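Local coordinates for protein SusD homolog (Bacteroides thetaiotaomicron VPI-5482, PDB 3FDH) that probably binds glycans at the outer membrane as a SusD/RagB-family lipoprotein, working in polysaccharide capture and uptake, at residues 193-197 against 230-236; 335-340 against 359-364. One frame throughout, in Å; residues are numbered along the deposited sequence.

Overall arrangement
Read from the N terminus, the chain shows how two contacts in series join parts of a largely helical scaffold. Interaction 1 closes first: helix 191-208 runs out, helix 216-228 returns, and the loop 230-236 folds back onto the first turns of helix 191-208. About a hundred residues later, interaction 2 closes a tighter hairpin, packing helix 335-348 against helix 354-379. The two loops neither nest nor cross, yet their centres lie about 13 Å apart and they touch. Ser230 and Phe231 pack on Leu338, while Ser233 and Ala234 pack on Tyr335, so the loop 230-236 joins the helical pair 191-208/216-228 to the pair 335-348/354-379.

Interaction 1: 193-197 against 230-236; sequences KWLKF and SFTSADD
This is a helix-to-loop contact, polar at one side and aromatic at the other, in which the loop between helix 216-228 and strand 238-240 returns to the first turns of helix 191-208. Residues 193-197 are regular helix; Phe231 (phi/psi -54/134), Thr232 (-100/-15) and extended Ser233 (-167/176) lead into 3-10 turn 234-236 through an ST turn, Ser233 OG accepting from Asp235 N at 3.0 Å. CA atoms pair as Lys196 with Ser230 (3.9 Å) and Lys193 with Asp236 (6.3 Å). Ser230 OG donates to Lys196 O at 2.6 Å. Consistent with the TPR-like helical pairs of SusD-like proteins, the loop leaves the pair 191-208/216-228. Lys193, Lys196 and Asp236 form a salt-bridge network: Lys196, m then all trans, brings NZ to Asp236 OD2 (2.7 Å), which also accepts from Thr232 N (2.9 Å) and OG1 (2.8 Å); Lys193 NZ to Asp236 OD1 is long (4.0 Å). Water 1 donates to Lys193 O (2.9 Å) and Asp236 O (2.6 Å). Phe231 packs CE1 on Phe197 CA (3.6 Å) and CZ on Phe197 CD1 (3.9 Å).

Interaction 2: 335-340 against 359-364; sequences YHELMF and EAVVAG
Two helices running nearly antiparallel meet here, the first turns of helix 335-348 against early turns of helix 354-379. Their local axes approach to 8.0 Å with a signed crossing angle of -160°, a close spacing made possible by small residues, Ala360, Ala363 and Gly364, on the second helix. The register is set where His336 CA lies 4.6 Å from Ala360 CA.

Tyr335, with chi1 trans, reaches along the interface: its CD2 rests 3.8 Å from Ala363 CB, and its hydroxyl OH donates a very short hydrogen bond of 2.4 Å to Glu359 OE2, OE2 lying at the ring edge, near its plane. His336 points its CA-to-CB bond toward the partner, and CB sits 3.5 Å from Ala360 O and 3.8 Å from Ala363 CB. Its p rotamer lays the imidazole over Gly364, whose CA is 4.1 Å from the ring centroid in a CH-pi contact, while NE2 is hydrogen-bonded to Glu430. One turn on, selenomethionine Met339 packs CB against Ala360 CB at 3.5 Å and CG against Glu359 CG at 3.7 Å. Phe340, chi1 m, turns a ring face to Ala360, whose CB makes a CH-pi contact, 3.3 Å from the centroid of the Phe340 ring and 2° off its normal; Phe340 CZ lies 4.4 Å from Val361 CG2. Gln419, Lys420 and Ala423 of helix 412-423 also touch this ring.

The closely packed antiparallel helical hairpin, joined by a short connection, is consistent with the TPR-like repeats of the SusD family.

Interaction 1: 193-197 against 230-236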
ATOM      1  N   LYS A 193      17.864 -10.946   1.200  1.00 31.32           N
ATOM      2  CA  LYS A 193      16.428 -10.669   1.100  1.00 31.16           C
ATOM      3  C   LYS A 193      16.203  -9.160   1.088  1.00 30.30           C
ATOM      4  O   LYS A 193      15.373  -8.644   0.351  1.00 29.84           O
ATOM      5  CB  LYS A 193      15.645 -11.366   2.208  1.00 31.68           C
ATOM      6  CG  LYS A 193      15.610 -12.862   1.997  1.00 36.36           C
ATOM      7  CD  LYS A 193      14.596 -13.532   2.870  1.00 41.21           C
ATOM      8  CE  LYS A 193      14.392 -14.965   2.433  1.00 42.65           C
ATOM      9  NZ  LYS A 193      13.294 -15.599   3.160  1.00 49.12           N
ATOM     10  N   TRP A 194      16.981  -8.437   1.873  1.00 29.12           N
ATOM     11  CA  TRP A 194      16.876  -6.980   1.819  1.00 28.51           C
ATOM     12  C   TRP A 194      17.267  -6.481   0.436  1.00 28.06           C
ATOM     13  O   TRP A 194      16.682  -5.545  -0.104  1.00 28.67           O
ATOM     14  CB  TRP A 194      17.726  -6.269   2.876  1.00 28.33           C
ATOM     15  CG  TRP A 194      17.067  -6.182   4.224  1.00 27.48           C
ATOM     16  CD1 TRP A 194      17.130  -7.105   5.231  1.00 27.62           C
ATOM     17  CD2 TRP A 194      16.255  -5.116   4.711  1.00 23.77           C
ATOM     18  NE1 TRP A 194      16.399  -6.672   6.322  1.00 27.37           N
ATOM     19  CE2 TRP A 194      15.871  -5.447   6.031  1.00 26.22           C
ATOM     20  CE3 TRP A 194      15.858  -3.881   4.183  1.00 29.44           C
ATOM     21  CZ2 TRP A 194      15.099  -4.624   6.804  1.00 26.60           C
ATOM     22  CZ3 TRP A 194      15.075  -3.061   4.960  1.00 29.90           C
ATOM     23  CH2 TRP A 194      14.700  -3.434   6.256  1.00 27.92           C
ATOM     24  N   LEU A 195      18.256  -7.134  -0.141  1.00 28.93           N
ATOM     25  CA  LEU A 195      18.780  -6.726  -1.443  1.00 30.05           C
ATOM     26  C   LEU A 195      17.661  -6.930  -2.470  1.00 29.86           C
ATOM     27  O   LEU A 195      17.399  -6.087  -3.332  1.00 29.79           O
ATOM     28  CB  LEU A 195      20.059  -7.523  -1.773  1.00 30.45           C
ATOM     29  CG  LEU A 195      20.915  -7.060  -2.945  1.00 37.69           C
ATOM     30  CD1 LEU A 195      21.459  -5.659  -2.703  1.00 39.31           C
ATOM     31  CD2 LEU A 195      22.058  -8.055  -3.067  1.00 39.48           C
ATOM     32  N   LYS A 196      16.964  -8.050  -2.338  1.00 30.01           N
ATOM     33  CA  LYS A 196      15.812  -8.338  -3.233  1.00 29.48           C
ATOM     34  C   LYS A 196      14.715  -7.291  -3.081  1.00 29.13           C
ATOM     35  O   LYS A 196      14.089  -6.860  -4.052  1.00 30.68           O
ATOM     36  CB  LYS A 196      15.238  -9.719  -2.974  1.00 30.38           C
ATOM     37  CG  LYS A 196      16.094 -10.821  -3.457  1.00 29.91           C
ATOM     38  CD  LYS A 196      15.452 -12.149  -3.184  1.00 32.47           C
ATOM     39  CE  LYS A 196      16.249 -13.266  -3.776  1.00 35.60           C
ATOM     40  NZ  LYS A 196      15.737 -14.570  -3.265  1.00 35.40           N
ATOM     41  N   PHE A 197      14.488  -6.913  -1.833  1.00 27.55           N
ATOM     42  CA  PHE A 197      13.497  -5.891  -1.465  1.00 27.75           C
ATOM     43  C   PHE A 197      13.923  -4.562  -2.105  1.00 28.68           C
ATOM     44  O   PHE A 197      13.121  -3.861  -2.739  1.00 27.68           O
ATOM     45  CB  PHE A 197      13.366  -5.816   0.076  1.00 27.75           C
ATOM     46  CG  PHE A 197      12.404  -4.777   0.606  1.00 28.05           C
ATOM     47  CD1 PHE A 197      11.274  -4.367  -0.118  1.00 26.80           C
ATOM     48  CD2 PHE A 197      12.583  -4.277   1.895  1.00 28.02           C
ATOM     49  CE1 PHE A 197      10.389  -3.393   0.410  1.00 21.67           C
ATOM     50  CE2 PHE A 197      11.702  -3.339   2.432  1.00 29.60           C
ATOM     51  CZ  PHE A 197      10.588  -2.935   1.698  1.00 26.10           C
ATOM     52  N   SER A 230      14.810  -9.482  -7.677  1.00 29.15           N
ATOM     53  CA  SER A 230      13.981  -9.335  -6.502  1.00 27.90           C
ATOM     54  C   SER A 230      13.360 -10.642  -6.038  1.00 29.34           C
ATOM     55  O   SER A 230      13.912 -11.712  -6.250  1.00 29.92           O
ATOM     56  CB  SER A 230      12.941  -8.278  -6.771  1.00 26.74           C
ATOM     57  OG  SER A 230      12.238  -7.924  -5.596  1.00 28.71           O
ATOM     58  N   PHE A 231      12.203 -10.532  -5.403  1.00 29.78           N
ATOM     59  CA  PHE A 231      11.503 -11.677  -4.806  1.00 29.97           C
ATOM     60  C   PHE A 231      11.279 -12.810  -5.783  1.00 30.40           C
ATOM     61  O   PHE A 231      10.813 -12.594  -6.876  1.00 29.94           O
ATOM     62  CB  PHE A 231      10.131 -11.279  -4.242  1.00 29.81           C
ATOM     63  CG  PHE A 231      10.121  -9.973  -3.454  1.00 30.57           C
ATOM     64  CD1 PHE A 231      11.102  -9.708  -2.499  1.00 29.42           C
ATOM     65  CD2 PHE A 231       9.048  -9.113  -3.554  1.00 32.85           C
ATOM     66  CE1 PHE A 231      11.079  -8.548  -1.735  1.00 31.35           C
ATOM     67  CE2 PHE A 231       8.998  -7.921  -2.788  1.00 30.09           C
ATOM     68  CZ  PHE A 231      10.043  -7.660  -1.854  1.00 28.37           C
ATOM     69  N   THR A 232      11.574 -14.027  -5.337  1.00 31.59           N
ATOM     70  CA  THR A 232      11.440 -15.232  -6.162  1.00 34.24           C
ATOM     71  C   THR A 232      10.141 -15.964  -5.830  1.00 33.71           C
ATOM     72  O   THR A 232       9.697 -16.843  -6.566  1.00 34.37           O
ATOM     73  CB  THR A 232      12.600 -16.213  -5.926  1.00 35.20           C
ATOM     74  OG1 THR A 232      12.521 -16.726  -4.597  1.00 42.69           O
ATOM     75  CG2 THR A 232      13.943 -15.538  -6.097  1.00 37.22           C
ATOM     76  N   SER A 233       9.568 -15.586  -4.693  1.00 32.52           N
ATOM     77  CA  SER A 233       8.300 -16.124  -4.196  1.00 32.67           C
ATOM     78  C   SER A 233       7.776 -15.263  -3.060  1.00 31.37           C
ATOM     79  O   SER A 233       8.428 -14.320  -2.627  1.00 33.21           O
ATOM     80  CB  SER A 233       8.451 -17.538  -3.649  1.00 34.99           C
ATOM     81  OG  SER A 233       9.167 -17.494  -2.430  1.00 31.59           O
ATOM     82  N   ALA A 234       6.593 -15.613  -2.581  1.00 30.28           N
ATOM     83  CA  ALA A 234       5.984 -14.882  -1.470  1.00 30.63           C
ATOM     84  C   ALA A 234       6.883 -15.004  -0.240  1.00 31.49           C
ATOM     85  O   ALA A 234       6.904 -14.161   0.652  1.00 34.04           O
ATOM     86  CB  ALA A 234       4.585 -15.382  -1.180  1.00 29.83           C
ATOM     87  N   ASP A 235       7.680 -16.046  -0.207  1.00 32.84           N
ATOM     88  CA  ASP A 235       8.537 -16.228   0.950  1.00 34.52           C
ATOM     89  C   ASP A 235       9.605 -15.174   1.027  1.00 34.74           C
ATOM     90  O   ASP A 235      10.176 -14.927   2.080  1.00 36.98           O
ATOM     91  CB  ASP A 235       9.144 -17.618   0.968  1.00 36.58           C
ATOM     92  CG  ASP A 235       8.118 -18.665   1.262  1.00 44.96           C
ATOM     93  OD1 ASP A 235       7.085 -18.301   1.883  1.00 50.91           O
ATOM     94  OD2 ASP A 235       8.335 -19.841   0.879  1.00 51.10           O
ATOM     95  N   ASP A 236       9.822 -14.490  -0.077  1.00 32.02           N
ATOM     96  CA  ASP A 236      10.877 -13.500  -0.111  1.00 31.25           C
ATOM     97  C   ASP A 236      10.310 -12.133   0.155  1.00 29.53           C
ATOM     98  O   ASP A 236      11.056 -11.151   0.336  1.00 28.87           O
ATOM     99  CB  ASP A 236      11.539 -13.426  -1.508  1.00 32.40           C
ATOM    100  CG  ASP A 236      12.592 -14.465  -1.730  1.00 33.22           C
ATOM    101  OD1 ASP A 236      12.977 -15.167  -0.777  1.00 34.67           O
ATOM    102  OD2 ASP A 236      13.058 -14.570  -2.884  1.00 33.89           O
TER
HETATM  103  O   HOH W   1      13.550 -10.797  -0.292  1.00 39.34           O
HETATM  104  O   HOH W   2      11.436 -13.919   4.294  1.00 41.11           O

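Interaction 2: 335-340 against 359-364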
ATOM      1  N   TYR A 335       4.978 -10.102  -3.147  1.00 27.56           N
ATOM      2  CA  TYR A 335       5.420 -10.823  -4.299  1.00 28.22           C
ATOM      3  C   TYR A 335       4.432 -10.602  -5.430  1.00 26.71           C
ATOM      4  O   TYR A 335       4.823 -10.403  -6.582  1.00 25.61           O
ATOM      5  CB  TYR A 335       5.554 -12.304  -3.992  1.00 27.47           C
ATOM      6  CG  TYR A 335       5.859 -13.190  -5.189  1.00 28.07           C
ATOM      7  CD1 TYR A 335       7.049 -13.100  -5.888  1.00 27.63           C
ATOM      8  CD2 TYR A 335       4.942 -14.160  -5.600  1.00 28.29           C
ATOM      9  CE1 TYR A 335       7.291 -13.915  -6.983  1.00 28.76           C
ATOM     10  CE2 TYR A 335       5.197 -14.995  -6.665  1.00 31.45           C
ATOM     11  CZ  TYR A 335       6.356 -14.876  -7.351  1.00 34.77           C
ATOM     12  OH  TYR A 335       6.578 -15.748  -8.403  1.00 30.87           O
ATOM     13  N   HIS A 336       3.146 -10.559  -5.092  1.00 27.68           N
ATOM     14  CA  HIS A 336       2.125 -10.383  -6.138  1.00 27.95           C
ATOM     15  C   HIS A 336       2.290  -9.033  -6.789  1.00 29.51           C
ATOM     16  O   HIS A 336       2.181  -8.931  -8.001  1.00 27.86           O
ATOM     17  CB  HIS A 336       0.645 -10.679  -5.737  1.00 30.05           C
ATOM     18  CG  HIS A 336       0.175 -10.020  -4.486  1.00 26.90           C
ATOM     19  ND1 HIS A 336       0.383 -10.575  -3.231  1.00 29.00           N
ATOM     20  CD2 HIS A 336      -0.530  -8.875  -4.291  1.00 29.46           C
ATOM     21  CE1 HIS A 336      -0.160  -9.776  -2.322  1.00 32.31           C
ATOM     22  NE2 HIS A 336      -0.697  -8.729  -2.940  1.00 27.91           N
ATOM     23  N   GLU A 337       2.558  -8.009  -5.988  1.00 29.98           N
ATOM     24  CA  GLU A 337       2.765  -6.670  -6.558  1.00 29.53           C
ATOM     25  C   GLU A 337       3.934  -6.714  -7.538  1.00 29.93           C
ATOM     26  O   GLU A 337       3.899  -6.131  -8.620  1.00 31.55           O
ATOM     27  CB  GLU A 337       3.046  -5.584  -5.501  1.00 30.06           C
ATOM     28  CG  GLU A 337       3.424  -4.295  -6.161  1.00 29.18           C
ATOM     29  CD  GLU A 337       3.881  -3.183  -5.236  1.00 32.03           C
ATOM     30  OE1 GLU A 337       3.697  -3.217  -3.995  1.00 32.28           O
ATOM     31  OE2 GLU A 337       4.499  -2.271  -5.774  1.00 30.53           O
ATOM     32  N   LEU A 338       4.965  -7.440  -7.176  1.00 30.20           N
ATOM     33  CA  LEU A 338       6.158  -7.487  -8.039  1.00 29.89           C
ATOM     34  C   LEU A 338       5.826  -8.179  -9.368  1.00 29.18           C
ATOM     35  O   LEU A 338       6.309  -7.824 -10.446  1.00 29.74           O
ATOM     36  CB  LEU A 338       7.306  -8.199  -7.317  1.00 29.26           C
ATOM     37  CG  LEU A 338       8.656  -8.169  -8.009  1.00 25.39           C
ATOM     38  CD1 LEU A 338       9.282  -6.805  -7.876  1.00 28.18           C
ATOM     39  CD2 LEU A 338       9.548  -9.302  -7.420  1.00 27.83           C
HETATM   40  N   MSE A 339       4.972  -9.161  -9.287  1.00 28.90           N
HETATM   41  CA  MSE A 339       4.595  -9.917 -10.505  1.00 31.32           C
HETATM   42  C   MSE A 339       3.672  -9.110 -11.387  1.00 30.45           C
HETATM   43  O   MSE A 339       3.664  -9.290 -12.611  1.00 29.36           O
HETATM   44  CB  MSE A 339       3.986 -11.291 -10.172  1.00 30.91           C
HETATM   45  CG  MSE A 339       4.980 -12.267  -9.494  1.00 27.98           C
HETATM   46 SE   MSE A 339       6.576 -12.621 -10.552  0.75 26.11          SE
HETATM   47  CE  MSE A 339       7.766 -11.375  -9.933  1.00 25.06           C
ATOM     48  N   PHE A 340       2.914  -8.217 -10.755  1.00 28.80           N
ATOM     49  CA  PHE A 340       2.019  -7.301 -11.470  1.00 28.98           C
ATOM     50  C   PHE A 340       2.837  -6.214 -12.146  1.00 29.01           C
ATOM     51  O   PHE A 340       2.470  -5.681 -13.204  1.00 29.05           O
ATOM     52  CB  PHE A 340       0.940  -6.703 -10.570  1.00 28.94           C
ATOM     53  CG  PHE A 340      -0.213  -7.629 -10.296  1.00 27.64           C
ATOM     54  CD1 PHE A 340      -1.083  -8.009 -11.327  1.00 29.22           C
ATOM     55  CD2 PHE A 340      -0.461  -8.092  -9.020  1.00 27.60           C
ATOM     56  CE1 PHE A 340      -2.141  -8.877 -11.102  1.00 26.42           C
ATOM     57  CE2 PHE A 340      -1.517  -8.971  -8.792  1.00 25.51           C
ATOM     58  CZ  PHE A 340      -2.376  -9.339  -9.846  1.00 30.90           C
ATOM     59  N   GLU A 359       0.983 -15.724 -12.362  1.00 31.63           N
ATOM     60  CA  GLU A 359       1.759 -15.839 -11.132  1.00 32.03           C
ATOM     61  C   GLU A 359       1.277 -14.797 -10.131  1.00 30.47           C
ATOM     62  O   GLU A 359       1.120 -15.068  -8.919  1.00 28.27           O
ATOM     63  CB  GLU A 359       3.246 -15.650 -11.438  1.00 32.50           C
ATOM     64  CG  GLU A 359       4.181 -15.842 -10.278  1.00 35.65           C
ATOM     65  CD  GLU A 359       4.392 -17.294  -9.902  1.00 40.63           C
ATOM     66  OE1 GLU A 359       3.837 -18.169 -10.599  1.00 41.51           O
ATOM     67  OE2 GLU A 359       5.073 -17.560  -8.884  1.00 36.97           O
ATOM     68  N   ALA A 360       0.948 -13.620 -10.659  1.00 29.74           N
ATOM     69  CA  ALA A 360       0.510 -12.492  -9.844  1.00 28.46           C
ATOM     70  C   ALA A 360      -0.902 -12.709  -9.278  1.00 29.93           C
ATOM     71  O   ALA A 360      -1.161 -12.511  -8.108  1.00 27.70           O
ATOM     72  CB  ALA A 360       0.559 -11.178 -10.676  1.00 26.95           C
ATOM     73  N   VAL A 361      -1.795 -13.167 -10.131  1.00 29.20           N
ATOM     74  CA  VAL A 361      -3.189 -13.454  -9.735  1.00 30.26           C
ATOM     75  C   VAL A 361      -3.239 -14.582  -8.705  1.00 30.41           C
ATOM     76  O   VAL A 361      -3.940 -14.475  -7.692  1.00 31.30           O
ATOM     77  CB  VAL A 361      -4.088 -13.870 -10.962  1.00 30.52           C
ATOM     78  CG1 VAL A 361      -5.451 -14.358 -10.518  1.00 30.44           C
ATOM     79  CG2 VAL A 361      -4.188 -12.722 -11.942  1.00 25.10           C
ATOM     80  N   VAL A 362      -2.500 -15.650  -8.948  1.00 29.39           N
ATOM     81  CA  VAL A 362      -2.498 -16.779  -8.020  1.00 29.58           C
ATOM     82  C   VAL A 362      -1.920 -16.302  -6.674  1.00 31.09           C
ATOM     83  O   VAL A 362      -2.533 -16.505  -5.641  1.00 31.46           O
ATOM     84  CB  VAL A 362      -1.739 -18.023  -8.581  1.00 31.02           C
ATOM     85  CG1 VAL A 362      -1.555 -19.121  -7.519  1.00 27.07           C
ATOM     86  CG2 VAL A 362      -2.470 -18.600  -9.823  1.00 29.64           C
ATOM     87  N   ALA A 363      -0.764 -15.648  -6.688  1.00 30.03           N
ATOM     88  CA  ALA A 363      -0.176 -15.167  -5.424  1.00 30.40           C
ATOM     89  C   ALA A 363      -1.160 -14.252  -4.692  1.00 29.57           C
ATOM     90  O   ALA A 363      -1.278 -14.283  -3.483  1.00 30.26           O
ATOM     91  CB  ALA A 363       1.153 -14.405  -5.654  1.00 30.00           C
ATOM     92  N   GLY A 364      -1.836 -13.393  -5.431  1.00 27.89           N
ATOM     93  CA  GLY A 364      -2.777 -12.441  -4.797  1.00 29.99           C
ATOM     94  C   GLY A 364      -3.925 -13.157  -4.112  1.00 29.98           C
ATOM     95  O   GLY A 364      -4.382 -12.770  -3.047  1.00 29.14           O
TER